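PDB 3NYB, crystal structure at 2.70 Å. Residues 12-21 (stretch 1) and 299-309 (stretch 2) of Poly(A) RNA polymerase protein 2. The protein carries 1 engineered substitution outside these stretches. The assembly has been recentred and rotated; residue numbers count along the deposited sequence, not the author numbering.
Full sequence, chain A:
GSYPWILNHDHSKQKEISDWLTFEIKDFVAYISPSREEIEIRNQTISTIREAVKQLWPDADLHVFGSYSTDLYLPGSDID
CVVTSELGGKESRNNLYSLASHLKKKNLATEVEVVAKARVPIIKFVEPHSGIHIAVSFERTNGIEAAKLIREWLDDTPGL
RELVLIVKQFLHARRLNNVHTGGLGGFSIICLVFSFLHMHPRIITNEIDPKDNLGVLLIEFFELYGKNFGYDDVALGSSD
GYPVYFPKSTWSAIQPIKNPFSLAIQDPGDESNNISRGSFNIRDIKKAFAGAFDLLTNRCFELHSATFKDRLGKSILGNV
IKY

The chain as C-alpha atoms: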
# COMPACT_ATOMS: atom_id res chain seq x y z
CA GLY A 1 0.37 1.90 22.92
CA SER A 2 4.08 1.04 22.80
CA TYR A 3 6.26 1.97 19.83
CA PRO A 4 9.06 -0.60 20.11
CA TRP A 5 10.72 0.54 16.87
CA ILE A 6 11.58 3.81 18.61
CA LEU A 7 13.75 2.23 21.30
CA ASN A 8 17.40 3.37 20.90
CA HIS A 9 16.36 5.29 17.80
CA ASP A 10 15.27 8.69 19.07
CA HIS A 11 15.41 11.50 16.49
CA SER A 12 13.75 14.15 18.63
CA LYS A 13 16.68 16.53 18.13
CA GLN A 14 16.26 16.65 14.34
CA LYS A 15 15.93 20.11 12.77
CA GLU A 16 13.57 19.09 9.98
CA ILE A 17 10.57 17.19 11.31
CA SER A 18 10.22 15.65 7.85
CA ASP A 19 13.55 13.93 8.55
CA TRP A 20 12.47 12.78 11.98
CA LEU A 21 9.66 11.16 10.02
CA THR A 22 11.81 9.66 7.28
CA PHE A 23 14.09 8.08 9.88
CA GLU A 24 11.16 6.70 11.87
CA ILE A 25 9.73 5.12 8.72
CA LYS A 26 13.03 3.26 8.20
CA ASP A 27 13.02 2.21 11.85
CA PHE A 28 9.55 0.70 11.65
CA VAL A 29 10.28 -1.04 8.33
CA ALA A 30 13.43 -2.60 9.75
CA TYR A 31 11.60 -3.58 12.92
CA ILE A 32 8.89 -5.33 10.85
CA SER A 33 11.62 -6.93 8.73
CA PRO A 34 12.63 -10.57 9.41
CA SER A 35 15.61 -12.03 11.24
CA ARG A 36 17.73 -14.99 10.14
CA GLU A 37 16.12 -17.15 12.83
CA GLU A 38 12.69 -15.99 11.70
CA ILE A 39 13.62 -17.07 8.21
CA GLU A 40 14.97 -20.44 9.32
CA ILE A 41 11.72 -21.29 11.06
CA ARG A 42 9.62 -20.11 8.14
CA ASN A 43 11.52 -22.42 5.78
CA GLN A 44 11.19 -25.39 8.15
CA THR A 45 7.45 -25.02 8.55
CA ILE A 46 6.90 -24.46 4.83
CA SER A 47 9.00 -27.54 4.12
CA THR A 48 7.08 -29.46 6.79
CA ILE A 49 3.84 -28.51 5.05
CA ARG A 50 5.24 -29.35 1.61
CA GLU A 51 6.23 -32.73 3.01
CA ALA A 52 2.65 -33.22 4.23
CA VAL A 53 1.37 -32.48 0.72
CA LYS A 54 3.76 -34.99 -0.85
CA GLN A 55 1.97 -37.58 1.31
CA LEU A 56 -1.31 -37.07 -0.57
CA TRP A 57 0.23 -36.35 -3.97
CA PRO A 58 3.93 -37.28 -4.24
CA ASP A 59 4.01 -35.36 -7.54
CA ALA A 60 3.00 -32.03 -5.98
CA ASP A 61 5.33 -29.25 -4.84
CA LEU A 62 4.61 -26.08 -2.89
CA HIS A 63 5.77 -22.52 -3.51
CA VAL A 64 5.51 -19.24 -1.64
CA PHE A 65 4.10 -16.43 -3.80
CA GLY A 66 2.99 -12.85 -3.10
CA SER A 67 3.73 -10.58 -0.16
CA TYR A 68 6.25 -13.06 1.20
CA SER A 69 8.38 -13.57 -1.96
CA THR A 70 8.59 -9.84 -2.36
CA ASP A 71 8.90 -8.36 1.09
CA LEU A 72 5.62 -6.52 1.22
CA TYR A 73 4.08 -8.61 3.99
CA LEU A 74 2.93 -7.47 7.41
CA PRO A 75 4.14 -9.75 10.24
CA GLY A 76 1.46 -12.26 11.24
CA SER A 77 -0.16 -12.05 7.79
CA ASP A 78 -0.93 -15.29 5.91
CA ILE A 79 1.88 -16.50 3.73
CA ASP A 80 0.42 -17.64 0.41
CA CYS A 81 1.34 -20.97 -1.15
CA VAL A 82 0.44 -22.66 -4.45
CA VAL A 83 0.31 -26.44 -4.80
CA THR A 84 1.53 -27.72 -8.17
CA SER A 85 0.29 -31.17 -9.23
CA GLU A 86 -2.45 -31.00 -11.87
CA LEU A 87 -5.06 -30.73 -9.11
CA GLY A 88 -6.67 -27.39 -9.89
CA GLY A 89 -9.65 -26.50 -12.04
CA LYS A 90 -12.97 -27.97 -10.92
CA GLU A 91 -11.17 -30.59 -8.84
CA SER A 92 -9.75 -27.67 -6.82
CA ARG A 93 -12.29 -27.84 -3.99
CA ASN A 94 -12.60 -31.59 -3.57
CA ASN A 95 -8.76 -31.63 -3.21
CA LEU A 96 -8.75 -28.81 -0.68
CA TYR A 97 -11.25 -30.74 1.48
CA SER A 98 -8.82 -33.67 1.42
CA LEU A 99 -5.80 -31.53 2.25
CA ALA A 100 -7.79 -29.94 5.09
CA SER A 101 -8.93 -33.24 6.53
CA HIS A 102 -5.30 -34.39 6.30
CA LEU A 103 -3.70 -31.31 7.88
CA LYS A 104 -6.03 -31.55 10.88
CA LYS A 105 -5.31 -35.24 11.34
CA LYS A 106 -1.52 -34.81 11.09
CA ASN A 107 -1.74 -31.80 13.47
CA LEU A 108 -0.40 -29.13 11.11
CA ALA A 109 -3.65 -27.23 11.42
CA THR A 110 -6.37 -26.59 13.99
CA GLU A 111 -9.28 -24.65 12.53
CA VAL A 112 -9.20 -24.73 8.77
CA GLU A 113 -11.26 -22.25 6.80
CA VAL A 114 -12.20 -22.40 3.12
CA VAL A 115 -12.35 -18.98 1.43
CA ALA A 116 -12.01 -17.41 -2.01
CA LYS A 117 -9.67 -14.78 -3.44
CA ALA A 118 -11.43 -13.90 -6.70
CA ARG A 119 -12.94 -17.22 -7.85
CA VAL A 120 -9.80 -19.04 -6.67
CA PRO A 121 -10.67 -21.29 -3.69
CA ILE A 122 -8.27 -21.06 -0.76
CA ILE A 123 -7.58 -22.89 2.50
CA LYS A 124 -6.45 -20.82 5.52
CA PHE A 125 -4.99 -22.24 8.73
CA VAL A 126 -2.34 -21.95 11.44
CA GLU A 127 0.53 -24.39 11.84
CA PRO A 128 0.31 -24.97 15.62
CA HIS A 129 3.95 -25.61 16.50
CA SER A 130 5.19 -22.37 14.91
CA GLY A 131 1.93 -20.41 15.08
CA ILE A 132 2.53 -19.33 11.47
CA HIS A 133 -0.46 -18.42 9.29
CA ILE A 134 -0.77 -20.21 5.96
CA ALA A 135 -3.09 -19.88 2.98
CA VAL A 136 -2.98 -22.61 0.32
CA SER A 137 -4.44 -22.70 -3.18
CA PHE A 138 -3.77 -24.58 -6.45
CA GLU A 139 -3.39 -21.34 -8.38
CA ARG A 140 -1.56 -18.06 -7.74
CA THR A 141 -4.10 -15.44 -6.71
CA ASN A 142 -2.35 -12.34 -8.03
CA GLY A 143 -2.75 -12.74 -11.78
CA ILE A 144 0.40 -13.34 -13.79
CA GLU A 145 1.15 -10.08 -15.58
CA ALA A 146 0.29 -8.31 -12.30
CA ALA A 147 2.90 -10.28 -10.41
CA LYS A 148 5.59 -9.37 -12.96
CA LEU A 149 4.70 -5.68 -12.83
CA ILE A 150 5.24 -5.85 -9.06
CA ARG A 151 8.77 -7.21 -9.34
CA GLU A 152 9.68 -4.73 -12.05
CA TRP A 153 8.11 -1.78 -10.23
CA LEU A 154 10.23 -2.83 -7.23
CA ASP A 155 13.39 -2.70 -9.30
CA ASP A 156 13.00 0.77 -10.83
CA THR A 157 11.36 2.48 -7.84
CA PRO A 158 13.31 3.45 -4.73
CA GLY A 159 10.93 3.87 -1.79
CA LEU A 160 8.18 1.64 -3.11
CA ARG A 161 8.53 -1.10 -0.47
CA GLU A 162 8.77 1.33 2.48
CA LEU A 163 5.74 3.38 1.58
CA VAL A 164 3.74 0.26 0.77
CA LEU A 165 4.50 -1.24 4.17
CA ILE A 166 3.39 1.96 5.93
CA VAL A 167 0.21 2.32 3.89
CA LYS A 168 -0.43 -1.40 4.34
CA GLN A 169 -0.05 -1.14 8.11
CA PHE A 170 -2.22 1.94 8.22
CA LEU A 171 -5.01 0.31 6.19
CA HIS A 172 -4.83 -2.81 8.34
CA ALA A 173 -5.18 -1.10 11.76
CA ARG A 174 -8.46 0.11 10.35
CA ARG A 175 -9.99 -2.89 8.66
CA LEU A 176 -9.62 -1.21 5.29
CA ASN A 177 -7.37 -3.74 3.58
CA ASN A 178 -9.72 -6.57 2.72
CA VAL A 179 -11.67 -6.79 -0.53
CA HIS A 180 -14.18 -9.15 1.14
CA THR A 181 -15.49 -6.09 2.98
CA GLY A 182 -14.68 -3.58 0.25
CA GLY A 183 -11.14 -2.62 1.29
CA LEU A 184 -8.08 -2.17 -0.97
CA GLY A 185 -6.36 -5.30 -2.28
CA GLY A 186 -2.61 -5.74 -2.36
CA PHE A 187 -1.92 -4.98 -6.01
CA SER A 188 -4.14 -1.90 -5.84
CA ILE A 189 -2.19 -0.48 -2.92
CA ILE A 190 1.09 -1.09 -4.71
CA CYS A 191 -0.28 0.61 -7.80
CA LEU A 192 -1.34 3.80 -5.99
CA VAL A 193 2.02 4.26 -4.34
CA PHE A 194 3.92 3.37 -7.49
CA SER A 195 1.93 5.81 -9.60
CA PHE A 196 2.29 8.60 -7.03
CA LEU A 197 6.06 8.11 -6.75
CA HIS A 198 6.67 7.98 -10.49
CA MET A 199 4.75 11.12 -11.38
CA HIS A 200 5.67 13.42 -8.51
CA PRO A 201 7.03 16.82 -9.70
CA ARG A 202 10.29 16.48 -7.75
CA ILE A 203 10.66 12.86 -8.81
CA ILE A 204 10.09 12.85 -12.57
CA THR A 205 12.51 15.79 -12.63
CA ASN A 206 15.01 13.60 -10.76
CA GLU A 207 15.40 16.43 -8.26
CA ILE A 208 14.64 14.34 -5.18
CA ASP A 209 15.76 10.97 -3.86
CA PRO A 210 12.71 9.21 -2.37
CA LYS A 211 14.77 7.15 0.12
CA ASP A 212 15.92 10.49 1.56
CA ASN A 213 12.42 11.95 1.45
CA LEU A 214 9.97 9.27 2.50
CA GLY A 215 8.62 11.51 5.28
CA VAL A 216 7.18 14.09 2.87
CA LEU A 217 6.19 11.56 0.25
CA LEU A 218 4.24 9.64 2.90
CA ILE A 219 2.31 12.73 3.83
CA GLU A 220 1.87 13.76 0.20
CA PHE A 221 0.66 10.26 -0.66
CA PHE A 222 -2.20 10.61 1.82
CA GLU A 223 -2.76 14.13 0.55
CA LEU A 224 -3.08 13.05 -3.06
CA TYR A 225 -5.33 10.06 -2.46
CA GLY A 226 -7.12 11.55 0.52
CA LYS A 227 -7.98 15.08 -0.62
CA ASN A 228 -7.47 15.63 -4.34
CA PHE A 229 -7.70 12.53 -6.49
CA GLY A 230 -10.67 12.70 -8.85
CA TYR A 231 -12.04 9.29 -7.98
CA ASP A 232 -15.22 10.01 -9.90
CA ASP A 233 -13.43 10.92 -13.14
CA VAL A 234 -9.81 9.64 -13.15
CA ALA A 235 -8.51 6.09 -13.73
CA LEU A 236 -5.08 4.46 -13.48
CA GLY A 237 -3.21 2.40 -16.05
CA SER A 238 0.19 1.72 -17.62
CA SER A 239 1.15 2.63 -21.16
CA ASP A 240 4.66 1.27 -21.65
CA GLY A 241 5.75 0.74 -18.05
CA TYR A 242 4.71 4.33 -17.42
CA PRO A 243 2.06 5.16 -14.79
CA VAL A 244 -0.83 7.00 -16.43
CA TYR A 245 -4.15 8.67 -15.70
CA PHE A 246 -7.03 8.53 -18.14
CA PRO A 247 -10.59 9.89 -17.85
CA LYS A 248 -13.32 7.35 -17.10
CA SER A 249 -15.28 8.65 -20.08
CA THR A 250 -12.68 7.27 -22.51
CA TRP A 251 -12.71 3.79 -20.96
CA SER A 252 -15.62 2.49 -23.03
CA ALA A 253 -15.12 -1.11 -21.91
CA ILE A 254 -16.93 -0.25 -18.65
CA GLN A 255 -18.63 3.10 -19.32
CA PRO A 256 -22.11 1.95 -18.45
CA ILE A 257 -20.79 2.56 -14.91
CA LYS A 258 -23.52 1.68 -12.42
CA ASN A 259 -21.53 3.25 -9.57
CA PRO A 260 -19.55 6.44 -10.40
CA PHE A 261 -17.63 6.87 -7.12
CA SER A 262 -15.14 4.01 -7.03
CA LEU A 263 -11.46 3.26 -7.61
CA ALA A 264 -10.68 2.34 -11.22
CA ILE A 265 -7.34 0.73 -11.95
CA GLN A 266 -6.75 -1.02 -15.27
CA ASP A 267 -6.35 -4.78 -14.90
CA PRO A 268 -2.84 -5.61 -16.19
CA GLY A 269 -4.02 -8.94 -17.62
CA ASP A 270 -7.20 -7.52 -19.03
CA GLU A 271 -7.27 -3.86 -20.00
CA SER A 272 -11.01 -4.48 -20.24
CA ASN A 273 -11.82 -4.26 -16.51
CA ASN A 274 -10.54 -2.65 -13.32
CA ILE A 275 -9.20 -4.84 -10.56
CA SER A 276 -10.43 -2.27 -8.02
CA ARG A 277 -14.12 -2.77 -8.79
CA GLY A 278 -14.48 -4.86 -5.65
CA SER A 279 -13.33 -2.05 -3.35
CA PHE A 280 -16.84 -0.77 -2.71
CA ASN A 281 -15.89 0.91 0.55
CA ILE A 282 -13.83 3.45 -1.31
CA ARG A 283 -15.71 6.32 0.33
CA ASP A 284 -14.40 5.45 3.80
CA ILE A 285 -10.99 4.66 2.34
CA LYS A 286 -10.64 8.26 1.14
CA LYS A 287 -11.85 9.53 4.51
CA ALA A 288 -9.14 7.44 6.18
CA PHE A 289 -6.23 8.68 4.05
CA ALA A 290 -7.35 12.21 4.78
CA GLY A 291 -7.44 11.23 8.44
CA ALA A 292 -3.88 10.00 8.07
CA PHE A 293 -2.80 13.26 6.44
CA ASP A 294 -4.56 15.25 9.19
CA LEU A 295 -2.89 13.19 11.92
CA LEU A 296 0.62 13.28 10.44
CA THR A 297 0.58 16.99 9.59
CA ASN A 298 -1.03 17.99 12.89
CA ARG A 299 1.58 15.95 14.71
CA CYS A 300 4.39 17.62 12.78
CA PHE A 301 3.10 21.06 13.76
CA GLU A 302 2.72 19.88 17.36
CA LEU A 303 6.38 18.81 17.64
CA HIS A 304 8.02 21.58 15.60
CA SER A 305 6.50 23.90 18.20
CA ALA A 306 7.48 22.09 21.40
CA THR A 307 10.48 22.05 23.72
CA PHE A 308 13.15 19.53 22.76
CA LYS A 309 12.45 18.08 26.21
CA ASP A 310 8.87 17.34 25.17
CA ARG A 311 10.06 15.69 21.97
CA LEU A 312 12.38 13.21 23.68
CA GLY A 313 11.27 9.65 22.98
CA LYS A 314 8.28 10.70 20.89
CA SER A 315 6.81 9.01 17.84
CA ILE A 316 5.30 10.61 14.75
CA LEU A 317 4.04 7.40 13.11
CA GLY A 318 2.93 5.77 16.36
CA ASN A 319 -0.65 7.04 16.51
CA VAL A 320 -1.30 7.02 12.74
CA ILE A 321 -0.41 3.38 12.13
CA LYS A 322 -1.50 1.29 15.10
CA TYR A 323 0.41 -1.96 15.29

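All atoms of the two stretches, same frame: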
# COMPACT_ATOMS: atom_id res chain seq x y z
N SER A 12 14.51 13.00 18.17
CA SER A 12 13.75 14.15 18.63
C SER A 12 14.52 15.44 18.41
O SER A 12 13.91 16.51 18.34
CB SER A 12 13.35 14.01 20.11
OG SER A 12 14.48 13.93 20.95
N LYS A 13 15.84 15.35 18.28
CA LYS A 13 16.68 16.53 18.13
C LYS A 13 16.85 16.99 16.68
O LYS A 13 17.61 17.91 16.39
CB LYS A 13 18.06 16.30 18.77
CG LYS A 13 18.03 15.93 20.25
CD LYS A 13 17.66 17.12 21.13
CE LYS A 13 17.62 16.73 22.61
NZ LYS A 13 16.46 15.84 22.96
N GLN A 14 16.12 16.36 15.76
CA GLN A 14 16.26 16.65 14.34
C GLN A 14 15.68 18.02 14.01
O GLN A 14 14.64 18.40 14.55
CB GLN A 14 15.54 15.57 13.53
CG GLN A 14 16.11 15.36 12.14
CD GLN A 14 17.40 14.58 12.18
OE1 GLN A 14 18.20 14.64 11.25
NE2 GLN A 14 17.61 13.83 13.25
N LYS A 15 16.35 18.76 13.13
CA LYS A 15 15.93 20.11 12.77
C LYS A 15 14.69 20.09 11.89
O LYS A 15 13.73 20.82 12.14
CB LYS A 15 17.06 20.83 12.04
CG LYS A 15 18.40 20.77 12.75
CD LYS A 15 19.50 21.45 11.93
CE LYS A 15 20.87 21.28 12.58
NZ LYS A 15 21.94 21.84 11.72
N GLU A 16 14.72 19.25 10.86
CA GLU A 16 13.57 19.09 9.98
C GLU A 16 12.71 17.93 10.46
O GLU A 16 13.15 16.78 10.51
CB GLU A 16 14.02 18.87 8.54
CG GLU A 16 14.66 20.08 7.87
CD GLU A 16 13.66 21.18 7.56
OE1 GLU A 16 12.56 21.17 8.15
OE2 GLU A 16 13.97 22.06 6.72
N ILE A 17 11.47 18.23 10.83
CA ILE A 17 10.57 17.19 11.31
C ILE A 17 10.35 16.13 10.24
O ILE A 17 10.15 14.96 10.54
CB ILE A 17 9.21 17.79 11.73
CG1 ILE A 17 8.52 16.91 12.76
CG2 ILE A 17 8.33 18.01 10.52
CD1 ILE A 17 8.92 17.23 14.18
N SER A 18 10.42 16.55 8.98
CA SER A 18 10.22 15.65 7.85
C SER A 18 11.38 14.69 7.68
O SER A 18 11.36 13.83 6.80
CB SER A 18 10.07 16.47 6.57
OG SER A 18 11.11 17.43 6.47
N ASP A 19 12.41 14.85 8.51
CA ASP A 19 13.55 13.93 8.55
C ASP A 19 13.38 12.95 9.70
O ASP A 19 13.51 11.75 9.52
CB ASP A 19 14.85 14.71 8.72
CG ASP A 19 15.19 15.55 7.50
OD1 ASP A 19 14.33 15.67 6.59
OD2 ASP A 19 16.32 16.09 7.45
N TRP A 20 13.12 13.49 10.89
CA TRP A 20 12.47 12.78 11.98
C TRP A 20 11.61 11.68 11.36
O TRP A 20 11.84 10.48 11.57
CB TRP A 20 11.54 13.76 12.69
CG TRP A 20 11.34 13.63 14.19
CD1 TRP A 20 11.26 14.66 15.09
CD2 TRP A 20 11.16 12.42 14.94
NE1 TRP A 20 11.05 14.17 16.36
CE2 TRP A 20 10.99 12.82 16.29
CE3 TRP A 20 11.14 11.08 14.60
CZ2 TRP A 20 10.79 11.87 17.30
CZ3 TRP A 20 10.94 10.15 15.61
CH2 TRP A 20 10.78 10.55 16.94
N LEU A 21 10.62 12.10 10.58
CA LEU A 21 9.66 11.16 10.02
C LEU A 21 10.31 10.10 9.14
O LEU A 21 10.07 8.90 9.30
CB LEU A 21 8.57 11.89 9.24
CG LEU A 21 7.46 10.94 8.78
CD1 LEU A 21 6.90 10.19 9.98
CD2 LEU A 21 6.37 11.67 8.06
N ARG A 299 0.49 16.42 13.86
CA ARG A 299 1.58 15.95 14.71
C ARG A 299 2.86 16.72 14.43
O ARG A 299 3.54 17.18 15.35
CB ARG A 299 1.79 14.45 14.47
CG ARG A 299 2.90 13.81 15.28
CD ARG A 299 2.70 14.00 16.77
NE ARG A 299 3.39 12.98 17.54
CZ ARG A 299 3.22 12.82 18.85
NH1 ARG A 299 2.41 13.62 19.51
NH2 ARG A 299 3.88 11.84 19.49
N CYS A 300 3.21 16.86 13.16
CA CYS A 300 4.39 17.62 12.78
C CYS A 300 4.36 19.05 13.34
O CYS A 300 5.35 19.52 13.89
CB CYS A 300 4.56 17.63 11.27
SG CYS A 300 5.13 16.06 10.59
N PHE A 301 3.22 19.73 13.20
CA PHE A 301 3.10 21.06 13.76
C PHE A 301 3.35 20.98 15.27
O PHE A 301 4.15 21.73 15.82
CB PHE A 301 1.71 21.65 13.50
CG PHE A 301 1.39 21.84 12.04
CD1 PHE A 301 0.14 21.52 11.55
CD2 PHE A 301 2.34 22.35 11.17
CE1 PHE A 301 -0.17 21.70 10.21
CE2 PHE A 301 2.04 22.53 9.83
CZ PHE A 301 0.78 22.20 9.35
N GLU A 302 2.66 20.05 15.91
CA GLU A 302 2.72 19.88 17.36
C GLU A 302 4.14 19.72 17.92
O GLU A 302 4.43 20.19 19.01
CB GLU A 302 1.86 18.70 17.80
CG GLU A 302 1.85 18.46 19.31
CD GLU A 302 1.16 17.16 19.70
OE1 GLU A 302 0.99 16.28 18.83
OE2 GLU A 302 0.80 17.02 20.88
N LEU A 303 5.01 19.05 17.17
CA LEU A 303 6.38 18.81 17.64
C LEU A 303 7.32 19.96 17.28
O LEU A 303 8.13 20.38 18.10
CB LEU A 303 6.93 17.48 17.09
CG LEU A 303 6.16 16.21 17.47
CD1 LEU A 303 6.70 15.02 16.70
CD2 LEU A 303 6.21 15.94 18.97
N HIS A 304 7.20 20.46 16.06
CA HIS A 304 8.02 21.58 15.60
C HIS A 304 7.77 22.85 16.41
O HIS A 304 8.42 23.87 16.20
CB HIS A 304 7.76 21.86 14.11
CG HIS A 304 8.65 22.90 13.53
ND1 HIS A 304 9.90 22.62 13.02
CD2 HIS A 304 8.48 24.24 13.36
CE1 HIS A 304 10.46 23.73 12.56
NE2 HIS A 304 9.61 24.72 12.76
N SER A 305 6.83 22.77 17.35
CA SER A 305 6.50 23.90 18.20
C SER A 305 6.54 23.52 19.68
O SER A 305 5.84 24.11 20.50
CB SER A 305 5.11 24.43 17.85
OG SER A 305 4.13 23.44 18.06
N ALA A 306 7.36 22.53 20.02
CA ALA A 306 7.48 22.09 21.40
C ALA A 306 8.94 22.10 21.84
O ALA A 306 9.84 22.10 21.01
CB ALA A 306 6.88 20.71 21.58
N THR A 307 9.14 22.12 23.15
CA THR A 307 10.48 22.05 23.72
C THR A 307 11.13 20.73 23.37
O THR A 307 10.47 19.69 23.39
CB THR A 307 10.43 22.16 25.25
OG1 THR A 307 9.77 23.38 25.62
CG2 THR A 307 11.84 22.14 25.84
N PHE A 308 12.42 20.76 23.06
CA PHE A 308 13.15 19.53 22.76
C PHE A 308 12.95 18.49 23.86
O PHE A 308 13.00 17.29 23.60
CB PHE A 308 14.64 19.83 22.55
CG PHE A 308 14.95 20.45 21.21
CD1 PHE A 308 14.77 21.81 21.00
CD2 PHE A 308 15.41 19.67 20.16
CE1 PHE A 308 15.05 22.38 19.77
CE2 PHE A 308 15.69 20.23 18.93
CZ PHE A 308 15.51 21.59 18.74
N LYS A 309 12.72 18.97 25.08
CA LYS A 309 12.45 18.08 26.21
C LYS A 309 11.13 17.33 26.06
O LYS A 309 10.98 16.22 26.56
CB LYS A 309 12.45 18.87 27.53
CG LYS A 309 13.84 19.16 28.10
CD LYS A 309 13.74 19.74 29.50
CE LYS A 309 15.10 19.81 30.18
NZ LYS A 309 15.67 18.45 30.45

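How do the two backbones meet? Stretch 1 runs through a loop into a helix that starts at Ile17 and continues beyond Leu21, while stretch 2 enters in a helix that began earlier in the chain and, by Ser305 to Thr307, is loop, before a weakly bonded turn of helix begins near Phe308. The two main helices cross at 118° between their N-to-C directions, and their axes come no closer than 10.6 Å. The backbones draw nearest at two places, with Ile17 CA 6.4 Å from Cys300 CA and Lys13 CA 6.5 Å from Phe308 CA. No hydrogen bond links the stretches; the contact rests on packing between residues at least 283 positions apart in sequence.

What holds the helices together at the first of these places? Ile17, on the opening turn of its helix, points toward stretch 2 and is buried. Its CG2 lies 3.7 Å from Cys300 SG, and its CD1 reaches 3.5 Å from Leu303 CB. Cys300 and Leu303 are three residues apart, nearly one helical turn, so one branched side chain can touch both. The pairings are apolar: the methyl groups and the sulfur are removed from water without leaving a charge unpaired. Trp20 adds a looser contact from the next turn of the Ile17 helix, its NE1 4.4 Å from Leu303 CD1.

What happens at the second place, around Phe308? Its CA-to-CB bond points sideways, but the ring swings nearer to stretch 1, and CD2 comes within 3.5 Å of Lys13 CD. The lysine thus offers its aliphatic part to the aromatic ring at an oblique angle, while its NZ makes a weak hydrogen bond of 3.4 Å to Ser12 OG. The same ring atom, Phe308 CD2, lies 3.9 Å from Ser12 O. Both Lys13 and Phe308 remain exposed, so this is a more open contact than the one around Ile17.

How does each stretch keep its own shape? In stretch 1, Glu16 occupies the N-cap position, and its O accepts a 2.9 Å hydrogen bond from Asp19 N as the helix begins. In stretch 2, His304 N donates to Cys300 O at 3.0 Å, a regular helical bond in the helix that carries Cys300. One turn of that helix is also tied by a salt bridge, Arg299 NH1 to Glu302 OE1 at 3.1 Å. Farther on, Ser305 OG donates to Phe301 O at 2.8 Å, tying the following loop back to the helix.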